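Local coordinates for hypothetical protein (Clostridium sporogenes ATCC 15579, PDB 4QRK) that is of unknown function but may take part in cell adhesion, and adopts a right-handed beta-helix fold, at residues K11-I16 with W57-K62; N28-V33 with E73-G78; K49-E54 with N88-W93. All blocks are in the same frame, centred on the assembly; numbering follows the deposited sequence.

Contact 1 of 3, residues K11-I16 with W57-K62; sequences KEEIKI and WKPEIK
Glu-13 and Lys-58 set their side chains at about a right angle, and the ammonium NZ of Lys-58 hydrogen-bonds to OE2 of Glu-13 at 2.9 Å, forming a salt bridge. The nitrogen arrives on the syn side of the carboxylate, 19° out of its plane, and OE2 also takes part in a hydrogen bond with the hydroxyl of Tyr-52. The second oxygen, OE1, forms a salt bridge with Lys-15 NZ at 3.5 Å and accepts from a bridging water at 2.8 Å. That water is gripped by four partners: it also donates to Pro-59 O at 2.7 Å and accepts from the NZ atoms of Lys-15 and Lys-58. The two ammonium groups lie 4.7 Å apart from NZ to NZ, a repulsion that the carboxylate and water probably offset. This network joins strand 11-17, outermost in one sheet of the right-handed beta-helix, to the approach to strand 60-66, outermost in the other. The packed side is at buried Pro-59, which brings CD to 3.8 Å from Glu-13 OE1 and leans on Tyr-52 and Trp-93. Next to it the aliphatic part of Lys-15 lies against Ile-61, the two sliding past each other in opposite directions, and the lysine chain stays extended until chi4 (-68°) bends NZ toward the water. The open side is at Lys-58, exposed to solvent although its tip is pinned.

Contact 2 of 3, residues N28-V33 with E73-G78; sequences NLNFGV and EISQPG
Gln-76 reaches across to the turning end of segment 28-33, where its OE1 accepts the backbone N-H of Val-33 at 2.9 Å, in the plane of the amide carbonyl and on a lone pair. The N-H of Gly-32 makes a second, weak bond to the same oxygen. CG of Gln-76 stands anti to its backbone N (chi1 -170°) and the chain stays extended beyond it, which carries the amide alongside the corner at Val-33. Before the corner the two strands are parallel, their axes 4.7 Å apart. Asn-28 O accepts from Ile-74 N at 2.9 Å, Ile-74 O from Asn-30 N, and Asn-30 O from Gln-76 N at 2.8 Å, all nearly straight. CA-H...O contacts from Glu-73, Leu-29 and Ser-75 fill in between. On the sheet face bearing Asn-28 and Asn-30, Asn-30 ND2 donates to Ser-75 OG at 2.8 Å, with the hydroxyl in the amide plane; the serine has two conformers, so this bond is less certain. Asn-28 ND2 lies beside Glu-73 OE2 in a weak, bent bond. The opposite face is apolar: Leu-29 and Ile-74 lie side by side, pointing the same way, with leucine CD2 only 3.5 Å from isoleucine CB. Leu-29 also packs on Leu-107 of strand 103-110, and Ile-74 on Trp-93, within the beta-helix. Phe-31 has Gln-76 OE1 over one ring face and meets Trp-93 edge-to-face. Where the backbone ladder ends, the oxygen of buried Gln-76 probably helps hold the corner by accepting the N-H of Val-33, with Gly-32 a weaker second donor.

Contact 3 of 3, residues K49-E54 with N88-W93; sequences KFIYSE and NKRNEW
Ile-51 and Glu-92 form the hydrogen-bonded pair of an antiparallel ladder, each N-H meeting the other's carbonyl oxygen at 2.8 Å. Phe-50 with Trp-93 and Tyr-52 with Asn-91 are the flanking non-hydrogen-bonded pairs, and the strand axes run 176° apart. Past the strand ends, Ser-53 N donates to Arg-90 O at 2.9 Å, and Ser-53 OG replaces a carbonyl by accepting Arg-90 N, also at 2.9 Å. The serine hydroxyl lies between its own N and carbonyl carbon (chi1 58°) and donates to the anti lone pair of Glu-54 OE2, so it is held in both roles. On the face bearing the aromatics, the edge of Phe-50 presses into the indole face of Trp-93: the phenyl plane is turned 73° from it, and Phe-50 CD1 stands 3.4 Å from Trp-93 CD1, over the indole face and offset toward its rim. Trp-93 thereby turns into the interior between the two sheets of the beta-helix. On the other face, Ile-51 CG2 sits over the centre of the Arg-90 guanidinium, 3.8 Å from CZ. Beyond the strand ends, Glu-54 crosses Lys-89 at about a right angle, bringing its CD to 3.5 Å from Lys-89 CE; the lysine NZ instead bonds to Ser-85 O. Charge probably contributes little across this contact: Arg-90 has a long ion pair to one conformer of Glu-92, whose OE2 also bonds to Asn-94, while backbone pairing and a serine hydroxyl that both accepts and donates carry the polar grip.

Overall arrangement
From the N terminus, the chain lays down four strands, from 11-17 to 46-52, before any of the three contacts closes. Contact 1 then closes the first loop when 57-62 returns to 11-16; contact 2 follows with 73-78 on 28-33, and contact 3 last with 88-93 on 49-54. Because the segments alternate, every pair of contacts crosses and none nests. Contact 2 lies within one sheet of the beta-helix and contact 3 within the other, while contact 1 spans the outermost strands of both. Tyr-52 joins contacts 1 and 3, Trp-57 reaches Gln-76 of contact 2, and Asn-91 ties contact 3 to Val-33, so the N-terminal end forms one interlocked unit.

Contact 1 of 3, residues K11-I16 with W57-K62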
loop_
_atom_site.group_PDB
_atom_site.type_symbol
_atom_site.label_atom_id
_atom_site.label_comp_id
_atom_site.label_asym_id
_atom_site.label_seq_id
_atom_site.Cartn_x
_atom_site.Cartn_y
_atom_site.Cartn_z
ATOM N N LYS A 11 15.855 -3.700 18.186
ATOM C CA LYS A 11 16.332 -4.754 17.287
ATOM C C LYS A 11 16.293 -4.288 15.844
ATOM O O LYS A 11 15.353 -3.599 15.425
ATOM C CB LYS A 11 15.459 -6.001 17.428
ATOM C CG LYS A 11 15.495 -6.662 18.819
ATOM C CD LYS A 11 16.772 -7.487 18.984
ATOM C CE LYS A 11 16.933 -8.032 20.389
ATOM N NZ LYS A 11 15.823 -8.931 20.741
ATOM N N GLU A 12 17.306 -4.679 15.083
ATOM C CA GLU A 12 17.340 -4.432 13.645
ATOM C C GLU A 12 17.670 -5.678 12.891
ATOM O O GLU A 12 18.596 -6.402 13.269
ATOM C CB GLU A 12 18.354 -3.333 13.304
ATOM C CG GLU A 12 18.060 -2.017 14.007
ATOM C CD GLU A 12 18.920 -0.862 13.515
ATOM O OE1 GLU A 12 19.538 -0.966 12.433
ATOM O OE2 GLU A 12 18.980 0.154 14.228
ATOM N N GLU A 13 16.914 -5.913 11.817
ATOM C CA GLU A 13 17.028 -7.134 11.030
ATOM C C GLU A 13 16.795 -6.834 9.589
ATOM O O GLU A 13 15.962 -5.973 9.266
ATOM C CB GLU A 13 15.919 -8.130 11.375
ATOM C CG GLU A 13 15.784 -8.479 12.818
ATOM C CD GLU A 13 14.587 -9.378 13.073
ATOM O OE1 GLU A 13 13.593 -9.305 12.314
ATOM O OE2 GLU A 13 14.652 -10.156 14.048
ATOM N N ILE A 14 17.506 -7.566 8.755
ATOM C CA ILE A 14 17.276 -7.577 7.325
ATOM C C ILE A 14 16.699 -8.933 6.927
ATOM O O ILE A 14 17.107 -9.980 7.455
ATOM C CB ILE A 14 18.577 -7.349 6.538
ATOM C CG1 ILE A 14 19.281 -6.073 6.994
ATOM C CG2 ILE A 14 18.300 -7.298 5.064
ATOM C CD1 ILE A 14 18.519 -4.820 6.759
ATOM N N LYS A 15 15.754 -8.910 6.003
ATOM C CA LYS A 15 15.179 -10.146 5.454
ATOM C C LYS A 15 15.211 -9.984 3.967
ATOM O O LYS A 15 14.871 -8.928 3.454
ATOM C CB LYS A 15 13.761 -10.319 5.955
ATOM C CG LYS A 15 13.720 -10.434 7.496
ATOM C CD LYS A 15 12.361 -10.905 8.012
ATOM C CE LYS A 15 12.269 -10.903 9.548
ATOM N NZ LYS A 15 13.155 -11.948 10.118
ATOM N N ILE A 16 15.647 -11.021 3.282
ATOM C CA ILE A 16 15.741 -11.012 1.835
ATOM C C ILE A 16 15.062 -12.270 1.330
ATOM O O ILE A 16 15.321 -13.362 1.824
ATOM C CB ILE A 16 17.193 -11.041 1.404
ATOM C CG1 ILE A 16 17.866 -9.722 1.743
ATOM C CG2 ILE A 16 17.305 -11.322 -0.095
ATOM C CD1 ILE A 16 19.355 -9.795 1.713
ATOM N N TRP A 57 7.091 -7.578 19.045
ATOM C CA TRP A 57 6.705 -7.054 17.726
ATOM C C TRP A 57 7.518 -7.688 16.581
ATOM O O TRP A 57 7.290 -7.358 15.406
ATOM C CB TRP A 57 6.884 -5.544 17.694
ATOM C CG TRP A 57 5.926 -4.793 18.559
ATOM C CD1 TRP A 57 4.815 -5.277 19.196
ATOM C CD2 TRP A 57 5.988 -3.388 18.876
ATOM N NE1 TRP A 57 4.177 -4.246 19.876
ATOM C CE2 TRP A 57 4.879 -3.088 19.692
ATOM C CE3 TRP A 57 6.874 -2.361 18.547
ATOM C CZ2 TRP A 57 4.634 -1.806 20.165
ATOM C CZ3 TRP A 57 6.620 -1.082 19.015
ATOM C CH2 TRP A 57 5.522 -0.821 19.816
ATOM N N LYS A 58 8.430 -8.598 16.944
ATOM C CA LYS A 58 9.313 -9.289 16.006
ATOM C C LYS A 58 8.515 -9.738 14.814
ATOM O O LYS A 58 7.559 -10.497 14.968
ATOM C CB LYS A 58 9.942 -10.518 16.664
ATOM C CG LYS A 58 10.974 -11.204 15.773
ATOM C CD LYS A 58 11.620 -12.485 16.406
ATOM C CE LYS A 58 12.249 -13.349 15.310
ATOM N NZ LYS A 58 13.462 -12.751 14.705
ATOM N N PRO A 59 8.878 -9.264 13.615
ATOM C CA PRO A 59 8.049 -9.642 12.469
ATOM C C PRO A 59 8.181 -11.129 12.149
ATOM O O PRO A 59 9.256 -11.744 12.336
ATOM C CB PRO A 59 8.621 -8.810 11.302
ATOM C CG PRO A 59 9.676 -7.980 11.839
ATOM C CD PRO A 59 10.034 -8.441 13.228
ATOM N N GLU A 60 7.075 -11.702 11.699
ATOM C CA GLU A 60 7.012 -13.121 11.276
ATOM C C GLU A 60 6.862 -13.179 9.733
ATOM O O GLU A 60 5.911 -12.616 9.149
ATOM C CB GLU A 60 5.803 -13.829 11.956
ATOM C CG GLU A 60 5.708 -13.727 13.528
ATOM C CD GLU A 60 4.252 -13.759 14.104
ATOM O OE1 GLU A 60 3.466 -12.812 13.870
ATOM O OE2 GLU A 60 3.889 -14.709 14.825
ATOM N N ILE A 61 7.779 -13.838 9.060
ATOM C CA ILE A 61 7.705 -13.946 7.615
ATOM C C ILE A 61 7.385 -15.374 7.197
ATOM O O ILE A 61 7.928 -16.314 7.730
ATOM C CB ILE A 61 9.005 -13.577 6.928
ATOM C CG1 ILE A 61 9.364 -12.121 7.218
ATOM C CG2 ILE A 61 8.886 -13.794 5.412
ATOM C CD1 ILE A 61 9.968 -11.375 6.009
ATOM N N LYS A 62 6.489 -15.503 6.234
ATOM C CA LYS A 62 6.157 -16.779 5.649
ATOM C C LYS A 62 6.229 -16.626 4.151
ATOM O O LYS A 62 5.661 -15.688 3.607
ATOM C CB LYS A 62 4.748 -17.194 6.069
ATOM C CG LYS A 62 4.278 -18.483 5.399
ATOM C CD LYS A 62 2.935 -18.945 5.939
ATOM C CE LYS A 62 2.247 -19.879 4.972
ATOM N NZ LYS A 62 0.920 -20.332 5.489
HETATM O O HOH W 1 11.901 -11.531 12.511
#

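Contact 2 of 3, residues N28-V33 with E73-G78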
loop_
_atom_site.group_PDB
_atom_site.type_symbol
_atom_site.label_atom_id
_atom_site.label_comp_id
_atom_site.label_asym_id
_atom_site.label_seq_id
_atom_site.Cartn_x
_atom_site.Cartn_y
_atom_site.Cartn_z
ATOM N N ASN A 28 1.326 -9.999 1.416
ATOM C CA ASN A 28 0.279 -9.807 2.394
ATOM C C ASN A 28 0.918 -9.316 3.671
ATOM O O ASN A 28 1.761 -9.997 4.252
ATOM C CB ASN A 28 -0.536 -11.098 2.569
ATOM C CG ASN A 28 -1.647 -10.952 3.622
ATOM O OD1 ASN A 28 -2.300 -9.925 3.700
ATOM N ND2 ASN A 28 -1.848 -11.982 4.429
ATOM N N LEU A 29 0.570 -8.092 4.070
ATOM C CA LEU A 29 1.212 -7.432 5.217
ATOM C C LEU A 29 0.196 -7.160 6.348
ATOM O O LEU A 29 -0.884 -6.608 6.126
ATOM C CB LEU A 29 1.876 -6.122 4.785
ATOM C CG LEU A 29 2.978 -6.198 3.728
ATOM C CD1 LEU A 29 3.497 -4.838 3.280
ATOM C CD2 LEU A 29 4.178 -6.992 4.198
ATOM N N ASN A 30 0.529 -7.593 7.555
ATOM C CA ASN A 30 -0.305 -7.329 8.736
ATOM C C ASN A 30 0.500 -6.590 9.740
ATOM O O ASN A 30 1.435 -7.146 10.286
ATOM C CB ASN A 30 -0.793 -8.622 9.361
ATOM C CG ASN A 30 -1.534 -9.446 8.385
ATOM O OD1 ASN A 30 -2.594 -9.048 7.932
ATOM N ND2 ASN A 30 -0.978 -10.591 8.019
ATOM N N PHE A 31 0.143 -5.334 9.971
ATOM C CA PHE A 31 1.036 -4.430 10.655
ATOM C C PHE A 31 0.199 -3.747 11.701
ATOM O O PHE A 31 -0.794 -3.123 11.371
ATOM C CB PHE A 31 1.537 -3.436 9.624
ATOM C CG PHE A 31 2.608 -2.492 10.126
ATOM C CD1 PHE A 31 3.932 -2.878 10.138
ATOM C CD2 PHE A 31 2.288 -1.187 10.522
ATOM C CE1 PHE A 31 4.929 -2.002 10.562
ATOM C CE2 PHE A 31 3.277 -0.303 10.948
ATOM C CZ PHE A 31 4.604 -0.707 10.949
ATOM N N GLY A 32 0.573 -3.887 12.960
ATOM C CA GLY A 32 -0.221 -3.367 14.050
ATOM C C GLY A 32 -0.035 -1.885 14.266
ATOM O O GLY A 32 -1.008 -1.137 14.267
ATOM N N VAL A 33 1.206 -1.449 14.486
ATOM C CA VAL A 33 1.449 -0.052 14.831
ATOM C C VAL A 33 2.822 0.375 14.351
ATOM O O VAL A 33 3.766 -0.414 14.359
ATOM C CB VAL A 33 1.262 0.246 16.363
ATOM C CG1 VAL A 33 2.182 -0.596 17.204
ATOM C CG2 VAL A 33 1.554 1.670 16.642
ATOM N N GLU A 73 4.035 -13.412 3.172
ATOM C CA GLU A 73 3.289 -12.804 4.230
ATOM C C GLU A 73 4.219 -12.280 5.311
ATOM O O GLU A 73 5.109 -12.972 5.784
ATOM C CB GLU A 73 2.324 -13.812 4.831
ATOM C CG GLU A 73 1.496 -13.217 5.939
ATOM C CD GLU A 73 0.442 -14.178 6.419
ATOM O OE1 GLU A 73 0.798 -15.197 7.068
ATOM O OE2 GLU A 73 -0.736 -13.915 6.111
ATOM N N ILE A 74 3.980 -11.059 5.737
ATOM C CA ILE A 74 4.782 -10.482 6.807
ATOM C C ILE A 74 3.810 -9.950 7.835
ATOM O O ILE A 74 2.943 -9.126 7.515
ATOM C CB ILE A 74 5.664 -9.358 6.306
ATOM C CG1 ILE A 74 6.305 -9.742 4.968
ATOM C CG2 ILE A 74 6.695 -8.994 7.403
ATOM C CD1 ILE A 74 7.346 -8.776 4.477
ATOM N N SER A 75 3.950 -10.417 9.071
ATOM C CA SER A 75 3.029 -10.049 10.137
ATOM C C SER A 75 3.720 -9.622 11.419
ATOM O O SER A 75 4.686 -10.256 11.833
ATOM C CB SER A 75 2.090 -11.221 10.406
ATOM O OG SER A 75 1.362 -11.496 9.231
ATOM N N GLN A 76 3.244 -8.502 12.003
ATOM C CA GLN A 76 3.659 -8.048 13.346
ATOM C C GLN A 76 2.811 -8.877 14.285
ATOM O O GLN A 76 1.581 -8.876 14.134
ATOM C CB GLN A 76 3.327 -6.557 13.587
ATOM C CG GLN A 76 3.956 -5.944 14.871
ATOM C CD GLN A 76 3.470 -4.482 15.122
ATOM O OE1 GLN A 76 2.812 -3.896 14.285
ATOM N NE2 GLN A 76 3.807 -3.918 16.262
ATOM N N PRO A 77 3.425 -9.606 15.233
ATOM C CA PRO A 77 2.582 -10.362 16.167
ATOM C C PRO A 77 1.534 -9.439 16.806
ATOM O O PRO A 77 1.857 -8.348 17.342
ATOM C CB PRO A 77 3.569 -10.847 17.251
ATOM C CG PRO A 77 4.957 -10.843 16.583
ATOM C CD PRO A 77 4.855 -9.659 15.592
ATOM N N GLY A 78 0.277 -9.867 16.711
ATOM C CA GLY A 78 -0.797 -9.155 17.357
ATOM C C GLY A 78 -0.487 -9.045 18.834
ATOM O O GLY A 78 -0.044 -10.012 19.474
HETATM O O HOH W 2 -0.267 -7.203 13.288
#

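Contact 3 of 3, residues K49-E54 with N88-W93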
loop_
_atom_site.group_PDB
_atom_site.type_symbol
_atom_site.label_atom_id
_atom_site.label_comp_id
_atom_site.label_asym_id
_atom_site.label_seq_id
_atom_site.Cartn_x
_atom_site.Cartn_y
_atom_site.Cartn_z
ATOM N N LYS A 49 14.227 -4.081 5.783
ATOM C CA LYS A 49 14.857 -3.797 7.065
ATOM C C LYS A 49 13.776 -3.475 8.112
ATOM O O LYS A 49 12.929 -2.598 7.903
ATOM C CB LYS A 49 15.817 -2.611 6.925
ATOM C CG LYS A 49 16.616 -2.345 8.205
ATOM C CD LYS A 49 17.458 -1.092 8.077
ATOM C CE LYS A 49 18.273 -0.837 9.327
ATOM N NZ LYS A 49 19.037 0.435 9.248
ATOM N N PHE A 50 13.830 -4.186 9.228
ATOM C CA PHE A 50 12.779 -4.138 10.235
ATOM C C PHE A 50 13.436 -3.681 11.506
ATOM O O PHE A 50 14.497 -4.212 11.900
ATOM C CB PHE A 50 12.162 -5.538 10.399
ATOM C CG PHE A 50 11.627 -6.076 9.123
ATOM C CD1 PHE A 50 10.327 -5.825 8.751
ATOM C CD2 PHE A 50 12.450 -6.737 8.245
ATOM C CE1 PHE A 50 9.820 -6.291 7.565
ATOM C CE2 PHE A 50 11.968 -7.201 7.057
ATOM C CZ PHE A 50 10.619 -6.964 6.703
ATOM N N ILE A 51 12.834 -2.655 12.106
ATOM C CA ILE A 51 13.316 -2.078 13.364
ATOM C C ILE A 51 12.201 -2.123 14.384
ATOM O O ILE A 51 11.083 -1.670 14.122
ATOM C CB ILE A 51 13.785 -0.671 13.180
ATOM C CG1 ILE A 51 14.920 -0.658 12.161
ATOM C CG2 ILE A 51 14.294 -0.074 14.494
ATOM C CD1 ILE A 51 15.265 0.781 11.713
ATOM N N TYR A 52 12.473 -2.731 15.528
ATOM C CA TYR A 52 11.408 -2.923 16.519
ATOM C C TYR A 52 11.985 -2.868 17.933
ATOM O O TYR A 52 13.010 -3.470 18.197
ATOM C CB TYR A 52 10.590 -4.227 16.242
ATOM C CG TYR A 52 11.374 -5.515 16.200
ATOM C CD1 TYR A 52 11.985 -5.951 15.040
ATOM C CD2 TYR A 52 11.492 -6.303 17.333
ATOM C CE1 TYR A 52 12.736 -7.134 15.031
ATOM C CE2 TYR A 52 12.213 -7.485 17.323
ATOM C CZ TYR A 52 12.834 -7.885 16.162
ATOM O OH TYR A 52 13.548 -9.050 16.160
ATOM N N SER A 53 11.344 -2.113 18.828
ATOM C CA SER A 53 11.869 -1.923 20.165
ATOM C C SER A 53 11.315 -2.914 21.180
ATOM O O SER A 53 11.844 -3.045 22.274
ATOM C CB SER A 53 11.570 -0.512 20.627
ATOM O OG SER A 53 10.197 -0.289 20.595
ATOM N N GLU A 54 10.247 -3.607 20.820
ATOM C CA GLU A 54 9.601 -4.548 21.716
ATOM C C GLU A 54 9.748 -5.912 21.074
ATOM O O GLU A 54 9.367 -6.098 19.916
ATOM C CB GLU A 54 8.107 -4.214 21.871
ATOM C CG GLU A 54 7.826 -2.764 22.133
ATOM C CD GLU A 54 8.639 -2.220 23.292
ATOM O OE1 GLU A 54 8.571 -2.781 24.399
ATOM O OE2 GLU A 54 9.374 -1.237 23.085
ATOM N N ASN A 88 8.529 6.648 22.900
ATOM C CA ASN A 88 9.836 6.019 23.035
ATOM C C ASN A 88 9.848 4.561 22.576
ATOM O O ASN A 88 10.780 3.830 22.893
ATOM C CB ASN A 88 10.348 6.129 24.466
ATOM C CG ASN A 88 10.391 7.567 24.956
ATOM O OD1 ASN A 88 10.891 8.456 24.258
ATOM N ND2 ASN A 88 9.839 7.810 26.143
ATOM N N LYS A 89 8.823 4.139 21.831
ATOM C CA LYS A 89 8.868 2.824 21.213
ATOM C C LYS A 89 9.047 3.051 19.722
ATOM O O LYS A 89 8.855 4.147 19.231
ATOM C CB LYS A 89 7.597 2.026 21.507
ATOM C CG LYS A 89 7.375 1.746 22.986
ATOM C CD LYS A 89 6.363 0.653 23.162
ATOM C CE LYS A 89 6.321 0.105 24.575
ATOM N NZ LYS A 89 5.945 1.116 25.562
ATOM N N ARG A 90 9.450 2.011 19.011
ATOM C CA ARG A 90 9.721 2.087 17.582
ATOM C C ARG A 90 9.318 0.803 16.911
ATOM O O ARG A 90 9.636 -0.290 17.395
ATOM C CB ARG A 90 11.217 2.253 17.324
ATOM C CG ARG A 90 11.587 3.592 16.829
ATOM C CD ARG A 90 13.027 3.607 16.403
ATOM N NE ARG A 90 13.145 3.764 14.967
ATOM C CZ ARG A 90 14.308 3.767 14.318
ATOM N NH1 ARG A 90 15.450 3.620 14.979
ATOM N NH2 ARG A 90 14.323 3.919 13.012
ATOM N N ASN A 91 8.618 0.942 15.803
ATOM C CA ASN A 91 8.301 -0.183 14.935
ATOM C C ASN A 91 8.248 0.297 13.507
ATOM O O ASN A 91 7.304 0.986 13.078
ATOM C CB ASN A 91 6.959 -0.822 15.298
ATOM C CG ASN A 91 6.791 -2.174 14.638
ATOM O OD1 ASN A 91 7.598 -3.076 14.860
ATOM N ND2 ASN A 91 5.749 -2.331 13.839
ATOM N N GLU A 92 9.254 -0.085 12.746
ATOM C CA GLU A 92 9.410 0.406 11.385
ATOM C C GLU A 92 9.784 -0.736 10.434
ATOM O O GLU A 92 10.692 -1.525 10.712
ATOM C CB GLU A 92 10.457 1.535 11.353
ATOM C CG GLU A 92 10.616 2.259 10.008
ATOM C CD GLU A 92 11.769 3.291 10.030
ATOM O OE1 GLU A 92 11.533 4.429 10.481
ATOM O OE2 GLU A 92 12.913 2.960 9.633
ATOM N N TRP A 93 9.063 -0.798 9.308
ATOM C CA TRP A 93 9.335 -1.744 8.257
ATOM C C TRP A 93 9.642 -0.962 6.983
ATOM O O TRP A 93 8.841 -0.143 6.491
ATOM C CB TRP A 93 8.138 -2.669 7.985
ATOM C CG TRP A 93 7.727 -3.607 9.089
ATOM C CD1 TRP A 93 8.219 -3.685 10.373
ATOM C CD2 TRP A 93 6.674 -4.568 8.996
ATOM N NE1 TRP A 93 7.541 -4.666 11.074
ATOM C CE2 TRP A 93 6.568 -5.198 10.257
ATOM C CE3 TRP A 93 5.813 -4.952 7.964
ATOM C CZ2 TRP A 93 5.643 -6.214 10.504
ATOM C CZ3 TRP A 93 4.882 -5.943 8.219
ATOM C CH2 TRP A 93 4.803 -6.562 9.481
#